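Local atomic coordinates of possible thiol-disulfide isomerase (Cytophaga hutchinsonii, PDB entry 3HCZ), a protein that probably catalyses thiol-disulfide exchange through a thioredoxin-like domain of the AhpC/TSA family, although its precise cellular role is unknown. Residues L14-T19 with T101-T106; A70-K75 with Y107-T112; V114-V117 with V123-A126. All blocks are in the same frame, centred on the assembly; numbering follows the deposited sequence.

Contact 1. Residues L14-T19 with T101-T106; sequences LYMTDT and TDFKIT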
# COMPACT_ATOMS: atom_id res chain seq x y z
N LEU A 14 -7.42 -6.39 -5.14
CA LEU A 14 -6.14 -6.80 -5.77
C LEU A 14 -5.92 -8.27 -5.44
O LEU A 14 -6.00 -8.67 -4.28
CB LEU A 14 -4.98 -5.96 -5.22
CG LEU A 14 -5.07 -4.49 -5.66
CD1 LEU A 14 -4.12 -3.63 -4.79
CD2 LEU A 14 -4.61 -4.40 -7.08
N TYR A 15 -5.64 -9.07 -6.46
CA TYR A 15 -5.48 -10.51 -6.28
C TYR A 15 -4.00 -10.84 -6.39
O TYR A 15 -3.57 -11.69 -7.20
CB TYR A 15 -6.31 -11.26 -7.35
CG TYR A 15 -7.79 -10.98 -7.28
CD1 TYR A 15 -8.64 -11.79 -6.51
CD2 TYR A 15 -8.37 -9.93 -7.99
CE1 TYR A 15 -10.02 -11.55 -6.43
CE2 TYR A 15 -9.75 -9.65 -7.90
CZ TYR A 15 -10.56 -10.48 -7.15
OH TYR A 15 -11.92 -10.26 -7.09
N MSE A 16 -3.19 -10.19 -5.55
CA MSE A 16 -1.73 -10.29 -5.64
C MSE A 16 -1.20 -11.36 -4.69
O MSE A 16 -1.96 -11.94 -3.90
CB MSE A 16 -1.08 -8.90 -5.43
CG MSE A 16 -1.55 -7.92 -6.53
SE MSE A 16 -1.00 -6.09 -6.21
CE MSE A 16 0.95 -6.33 -6.47
N THR A 17 0.10 -11.64 -4.81
CA THR A 17 0.67 -12.76 -4.09
C THR A 17 1.83 -12.28 -3.22
O THR A 17 2.54 -11.35 -3.59
CB THR A 17 1.17 -13.86 -5.04
OG1 THR A 17 2.05 -13.30 -6.02
CG2 THR A 17 -0.01 -14.53 -5.77
N ASP A 18 2.04 -12.95 -2.08
CA ASP A 18 3.10 -12.55 -1.13
C ASP A 18 4.48 -13.08 -1.59
O ASP A 18 4.60 -13.59 -2.72
CB ASP A 18 2.72 -12.95 0.31
CG ASP A 18 2.72 -14.47 0.53
OD1 ASP A 18 3.31 -15.23 -0.29
OD2 ASP A 18 2.13 -14.93 1.57
N THR A 19 5.50 -12.92 -0.76
CA THR A 19 6.88 -13.28 -1.13
C THR A 19 7.07 -14.79 -1.29
O THR A 19 8.10 -15.24 -1.80
CB THR A 19 7.92 -12.72 -0.13
OG1 THR A 19 7.58 -13.14 1.21
CG2 THR A 19 7.92 -11.19 -0.17
N THR A 101 -3.61 -7.96 -12.34
CA THR A 101 -3.74 -6.53 -12.07
C THR A 101 -3.21 -5.68 -13.17
O THR A 101 -2.05 -5.78 -13.61
CB THR A 101 -3.04 -6.08 -10.77
OG1 THR A 101 -3.24 -7.05 -9.71
CG2 THR A 101 -3.50 -4.68 -10.38
N ASP A 102 -4.06 -4.81 -13.64
CA ASP A 102 -3.67 -3.88 -14.64
C ASP A 102 -3.42 -2.55 -13.92
O ASP A 102 -4.40 -1.88 -13.60
CB ASP A 102 -4.86 -3.74 -15.57
CG ASP A 102 -4.51 -3.02 -16.82
OD1 ASP A 102 -5.15 -3.33 -17.87
OD2 ASP A 102 -3.61 -2.14 -16.76
N PHE A 103 -2.16 -2.17 -13.61
CA PHE A 103 -1.94 -1.04 -12.67
C PHE A 103 -2.36 0.30 -13.27
O PHE A 103 -2.82 1.21 -12.56
CB PHE A 103 -0.52 -0.98 -12.13
CG PHE A 103 -0.15 -2.17 -11.28
CD1 PHE A 103 -0.58 -2.25 -9.99
CD2 PHE A 103 0.65 -3.17 -11.80
CE1 PHE A 103 -0.27 -3.35 -9.17
CE2 PHE A 103 0.98 -4.27 -11.01
CZ PHE A 103 0.54 -4.36 -9.69
N LYS A 104 -2.23 0.41 -14.58
CA LYS A 104 -2.68 1.59 -15.29
C LYS A 104 -4.18 1.72 -15.44
O LYS A 104 -4.74 2.76 -15.09
CB LYS A 104 -2.02 1.68 -16.65
CG LYS A 104 -0.92 2.71 -16.68
CD LYS A 104 0.42 2.03 -16.62
CE LYS A 104 1.26 2.56 -17.75
NZ LYS A 104 2.55 1.85 -17.76
N ILE A 105 -4.87 0.68 -15.90
CA ILE A 105 -6.33 0.78 -16.01
C ILE A 105 -6.96 0.88 -14.61
O ILE A 105 -7.70 1.82 -14.33
CB ILE A 105 -7.00 -0.38 -16.82
CG1 ILE A 105 -6.57 -0.33 -18.29
CG2 ILE A 105 -8.58 -0.41 -16.60
CD1 ILE A 105 -7.10 -1.48 -19.16
N THR A 106 -6.65 -0.06 -13.73
CA THR A 106 -7.37 -0.15 -12.46
C THR A 106 -7.01 0.96 -11.44
O THR A 106 -7.90 1.49 -10.76
CB THR A 106 -7.25 -1.59 -11.87
OG1 THR A 106 -7.66 -2.54 -12.89
CG2 THR A 106 -8.17 -1.76 -10.68
O HOH W 1 -5.63 -8.01 -8.87
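Thr101 turns both branches of its side chain to the loop 14-19, the methyl to Leu14 and the hydroxyl to Met16. Its CG2 presses on Leu14 CD2 at 3.5 Å, tighter than usual for two methyl carbons, where the two side chains cross at about a right angle. OG1 lies on the N side of the residue (chi1 -41°), against Met16 CG at 3.7 Å. It also shares a water with the loop backbone: Tyr15 N donates to this water at 2.6 Å, and the same water is 2.7 Å from Thr101 OG1.

Met16, present as selenomethionine, bends at its last torsion (chi3 68°) and comes in at the rim of the Phe103 ring. SE is 5.3 Å from the ring centroid, 79° off the ring normal, a Met-aromatic contact made at the edge. CE lies near the ring plane, 3.8 Å from Phe103 CZ. In this thioredoxin-like fold the loop before strand 33-39 thus packs beside the start of helix 103-107, and Leu14 and Met16 also rest on Tyr68 of strand 65-71. One face of the Phe103 ring carries Thr101 CG2, offset toward the rim. Asp102 caps the helix, its OD2 accepting from Ile105 N at 3.2 Å.

Contact 2. Residues A70-K75 with Y107-T112; sequences ANIERK and YDIYAT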
# COMPACT_ATOMS: atom_id res chain seq x y z
N ALA A 70 2.32 -3.01 -2.55
CA ALA A 70 2.03 -3.61 -3.88
C ALA A 70 3.17 -3.24 -4.84
O ALA A 70 3.18 -2.16 -5.44
CB ALA A 70 0.68 -3.10 -4.39
N ASN A 71 4.14 -4.14 -4.98
CA ASN A 71 5.19 -3.92 -5.92
C ASN A 71 4.65 -4.15 -7.34
O ASN A 71 3.95 -5.14 -7.58
CB ASN A 71 6.37 -4.82 -5.58
CG ASN A 71 7.45 -4.72 -6.59
OD1 ASN A 71 7.40 -5.39 -7.64
ND2 ASN A 71 8.47 -3.90 -6.30
N ILE A 72 4.92 -3.21 -8.26
CA ILE A 72 4.33 -3.25 -9.61
C ILE A 72 5.14 -4.02 -10.65
O ILE A 72 4.81 -3.97 -11.85
CB ILE A 72 3.98 -1.82 -10.10
CG1 ILE A 72 5.26 -0.96 -10.28
CG2 ILE A 72 3.02 -1.17 -9.12
CD1 ILE A 72 5.07 0.23 -11.21
N GLU A 73 6.18 -4.75 -10.24
CA GLU A 73 7.14 -5.29 -11.23
C GLU A 73 6.65 -6.61 -11.76
O GLU A 73 5.82 -7.25 -11.12
CB GLU A 73 8.52 -5.48 -10.59
CG GLU A 73 9.16 -4.15 -10.13
CD GLU A 73 10.50 -4.36 -9.46
OE1 GLU A 73 11.44 -4.89 -10.12
OE2 GLU A 73 10.63 -4.01 -8.28
N ARG A 74 7.19 -7.05 -12.90
CA ARG A 74 6.72 -8.28 -13.54
C ARG A 74 7.67 -9.45 -13.38
O ARG A 74 7.50 -10.48 -14.05
CB ARG A 74 6.40 -8.00 -15.02
CG ARG A 74 5.28 -6.96 -15.22
CD ARG A 74 3.94 -7.52 -14.64
NE ARG A 74 2.84 -6.56 -14.72
CZ ARG A 74 1.65 -6.78 -14.16
NH1 ARG A 74 1.41 -7.96 -13.57
NH2 ARG A 74 0.68 -5.88 -14.24
N LYS A 75 8.69 -9.28 -12.53
CA LYS A 75 9.63 -10.35 -12.16
C LYS A 75 9.87 -10.29 -10.64
O LYS A 75 9.69 -9.23 -10.03
CB LYS A 75 10.97 -10.20 -12.86
CG LYS A 75 10.90 -10.22 -14.36
CD LYS A 75 12.26 -10.00 -14.99
CE LYS A 75 12.12 -9.87 -16.51
NZ LYS A 75 13.38 -10.26 -17.23
N TYR A 107 -5.74 1.31 -11.32
CA TYR A 107 -5.27 2.22 -10.26
C TYR A 107 -4.58 3.48 -10.76
O TYR A 107 -4.16 4.32 -9.94
CB TYR A 107 -4.37 1.47 -9.24
CG TYR A 107 -5.14 0.85 -8.08
CD1 TYR A 107 -5.52 -0.50 -8.11
CD2 TYR A 107 -5.50 1.63 -6.96
CE1 TYR A 107 -6.26 -1.06 -7.04
CE2 TYR A 107 -6.22 1.08 -5.90
CZ TYR A 107 -6.57 -0.28 -5.94
OH TYR A 107 -7.26 -0.83 -4.90
N ASP A 108 -4.49 3.64 -12.08
CA ASP A 108 -3.81 4.80 -12.67
C ASP A 108 -2.39 5.04 -12.15
O ASP A 108 -2.01 6.18 -11.86
CB ASP A 108 -4.67 6.05 -12.53
CG ASP A 108 -5.94 5.95 -13.35
OD1 ASP A 108 -5.82 5.93 -14.60
OD2 ASP A 108 -7.05 5.84 -12.77
N ILE A 109 -1.61 3.95 -12.06
CA ILE A 109 -0.22 4.04 -11.61
C ILE A 109 0.72 4.42 -12.76
O ILE A 109 0.94 3.60 -13.67
CB ILE A 109 0.26 2.71 -10.95
CG1 ILE A 109 -0.72 2.25 -9.85
CG2 ILE A 109 1.66 2.89 -10.37
CD1 ILE A 109 -0.84 3.23 -8.65
N TYR A 110 1.24 5.64 -12.74
CA TYR A 110 2.33 6.05 -13.65
C TYR A 110 3.63 6.25 -12.87
O TYR A 110 4.33 5.28 -12.59
CB TYR A 110 1.94 7.27 -14.45
CG TYR A 110 0.82 6.90 -15.36
CD1 TYR A 110 1.08 6.34 -16.62
CD2 TYR A 110 -0.51 7.05 -14.96
CE1 TYR A 110 0.04 5.97 -17.47
CE2 TYR A 110 -1.56 6.68 -15.78
CZ TYR A 110 -1.28 6.15 -17.04
OH TYR A 110 -2.31 5.79 -17.88
N ALA A 111 3.93 7.48 -12.45
CA ALA A 111 5.02 7.62 -11.50
C ALA A 111 4.74 6.76 -10.23
O ALA A 111 3.60 6.68 -9.76
CB ALA A 111 5.18 9.07 -11.14
N THR A 112 5.78 6.11 -9.71
CA THR A 112 5.69 5.48 -8.37
C THR A 112 6.61 6.28 -7.43
O THR A 112 7.50 7.00 -7.92
CB THR A 112 6.16 4.00 -8.39
OG1 THR A 112 7.31 3.89 -9.23
CG2 THR A 112 5.07 3.08 -8.94
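Glu73 OE2 is gripped by Asn71 ND2 at 2.9 Å and by the hydroxyl of Ser41, in the turn from which Ile72 reaches Thr112. The amide hydrogen points almost straight at this oxygen (168°), which is met on its anti side with OE2 itself lying close to the Asn71 amide plane. The other end of the same amide works on the backbone: Asn71 OD1 accepts from Glu73 N at 2.9 Å, the donor standing above the carbonyl plane. This is an Asx turn, and the two bonds together fix the rotation of the Asn71 amide where strand 65-71 ends.

Between the bonded residues, Ile72 reaches across the contact. Its CG1 branch takes the crowded position between N and the carbonyl carbon (chi1 65°), and chi2 near 159° extends CD1 toward the loop 107-112. There CD1 meets Thr112 CG2 tip to tip at 3.6 Å, with Ile109 CG2 a looser neighbour at 4.4 Å from the same methyl. Phe103 of the short helix touches both isoleucines.

Thr112 also packs on Cys43, the first cysteine of a CGHC sequence like the redox motif of thioredoxin-like proteins, and is itself followed by a proline, probably the cis-proline usual beside that motif. The polar bonds lie within the turn 71-73 and none crosses to 107-112, so the two segments meet through methyl groups of Ile72, Ile109 and Thr112, close to the probable redox site.

Contact 3. Residues V114-V117 with V123-A126; sequences VLYV and VIIA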
# COMPACT_ATOMS: atom_id res chain seq x y z
N VAL A 114 3.02 5.37 -5.01
CA VAL A 114 1.71 5.98 -4.88
C VAL A 114 1.04 5.38 -3.63
O VAL A 114 1.06 4.16 -3.46
CB VAL A 114 0.78 5.66 -6.05
CG1 VAL A 114 -0.58 6.39 -5.84
CG2 VAL A 114 1.39 6.08 -7.39
N LEU A 115 0.41 6.22 -2.80
CA LEU A 115 -0.13 5.76 -1.51
C LEU A 115 -1.63 6.11 -1.35
O LEU A 115 -2.04 7.28 -1.61
CB LEU A 115 0.69 6.42 -0.38
CG LEU A 115 0.42 6.02 1.07
CD1 LEU A 115 1.66 6.32 1.88
CD2 LEU A 115 -0.78 6.82 1.63
N TYR A 116 -2.44 5.13 -0.97
CA TYR A 116 -3.84 5.36 -0.58
C TYR A 116 -4.02 4.93 0.85
O TYR A 116 -3.36 4.00 1.28
CB TYR A 116 -4.80 4.54 -1.45
CG TYR A 116 -4.82 4.99 -2.90
CD1 TYR A 116 -5.77 5.91 -3.35
CD2 TYR A 116 -3.86 4.50 -3.82
CE1 TYR A 116 -5.80 6.31 -4.70
CE2 TYR A 116 -3.87 4.93 -5.17
CZ TYR A 116 -4.85 5.82 -5.60
OH TYR A 116 -4.91 6.29 -6.91
N VAL A 117 -4.91 5.58 1.60
CA VAL A 117 -5.25 5.10 2.92
C VAL A 117 -6.68 4.58 2.81
O VAL A 117 -7.58 5.26 2.29
CB VAL A 117 -5.16 6.22 4.01
CG1 VAL A 117 -5.48 5.67 5.39
CG2 VAL A 117 -3.72 6.86 3.98
N VAL A 123 -12.60 1.11 2.22
CA VAL A 123 -13.06 2.39 1.62
C VAL A 123 -11.92 3.41 1.56
O VAL A 123 -11.13 3.57 2.51
CB VAL A 123 -14.21 2.96 2.37
CG1 VAL A 123 -14.52 4.42 1.87
CG2 VAL A 123 -15.39 2.04 2.19
N ILE A 124 -11.84 4.12 0.44
CA ILE A 124 -10.76 5.05 0.27
C ILE A 124 -11.00 6.28 1.14
O ILE A 124 -12.03 7.00 0.96
CB ILE A 124 -10.63 5.47 -1.24
CG1 ILE A 124 -10.21 4.25 -2.10
CG2 ILE A 124 -9.62 6.66 -1.41
CD1 ILE A 124 -10.53 4.43 -3.59
N ILE A 125 -10.06 6.56 2.04
CA ILE A 125 -10.22 7.76 2.93
C ILE A 125 -9.15 8.85 2.69
O ILE A 125 -9.33 10.00 3.11
CB ILE A 125 -10.32 7.40 4.44
CG1 ILE A 125 -9.06 6.66 4.93
CG2 ILE A 125 -11.58 6.53 4.70
CD1 ILE A 125 -9.09 6.39 6.48
N ALA A 126 -8.10 8.50 1.96
CA ALA A 126 -7.07 9.43 1.52
C ALA A 126 -6.47 8.93 0.19
O ALA A 126 -6.26 7.74 -0.00
CB ALA A 126 -5.99 9.63 2.60
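Val117 and Ala126 set their side chains side by side on one face of the sheet, CB to CB at 3.8 Å, while Tyr116 points its ring to the other face, where Ile124 lies. The two valine methyls divide the work. CG1, anti to the backbone N (chi1 -179°), meets Ile125 CG1 at 3.7 Å, and CG2 leans on the methyl of Ala126. Ile125 has its CG1 branch between N and the carbonyl carbon (chi1 60°), which brings that carbon within 3.3 Å of Val117 O as the two side chains cross obliquely. On the opposite face, Ile124 CG2 approaches the edge of the Tyr116 ring near its plane, a light contact at 4.4 Å from CD1.

The pairing of Ile125 and Ala126 with Val117 is a classic beta bulge in the hairpin of strands 114-118 and 124-127, the antiparallel hairpin of the thioredoxin-like fold. Both residues stand against the single residue Val117, which forms a hydrogen-bonded pair with Ala126. Val117 N donates to Ala126 O at 3.0 Å; Ile125 N donates to Val117 O at 2.8 Å, and Ala126 N adds a weak bond to that same oxygen. The short strand segments run at 115° to each other, far from straight antiparallel.

Helix 134-147 packs over the Val117 face, with Leu134 on Val117 and Phe137 on Ile125 and Ala126. On the Tyr116 side, the phenol OH is hydrogen-bonded to Arg128. Chemically, the bulge lets one carbonyl oxygen take two successive N-H groups, the second only weakly, and it keeps Ile125 together with Ala126 on the apolar side that the C-terminal helix covers.

In the fold
Contacts 1 and 2 are neighbours, their centres 8 Å apart, and their segments alternate along the chain. Arg74 of contact 2 bonds to Thr101 O of contact 1, and Phe103 O to Ile109 N, so helix 103-107 and the loop after it tie the two together beside the end of strand 65-71. Contact 3 follows, centred about 15 Å from contact 2 and 16 Å from contact 1. It touches contact 2 where Ile109 packs on Val114, but does not touch contact 1. All belong to one thioredoxin-like domain: contact 2 lies near the probable redox site, contact 1 packs the 14-19 loop beside the start of helix 103-107, and contact 3 adds the outermost strand, 124-127.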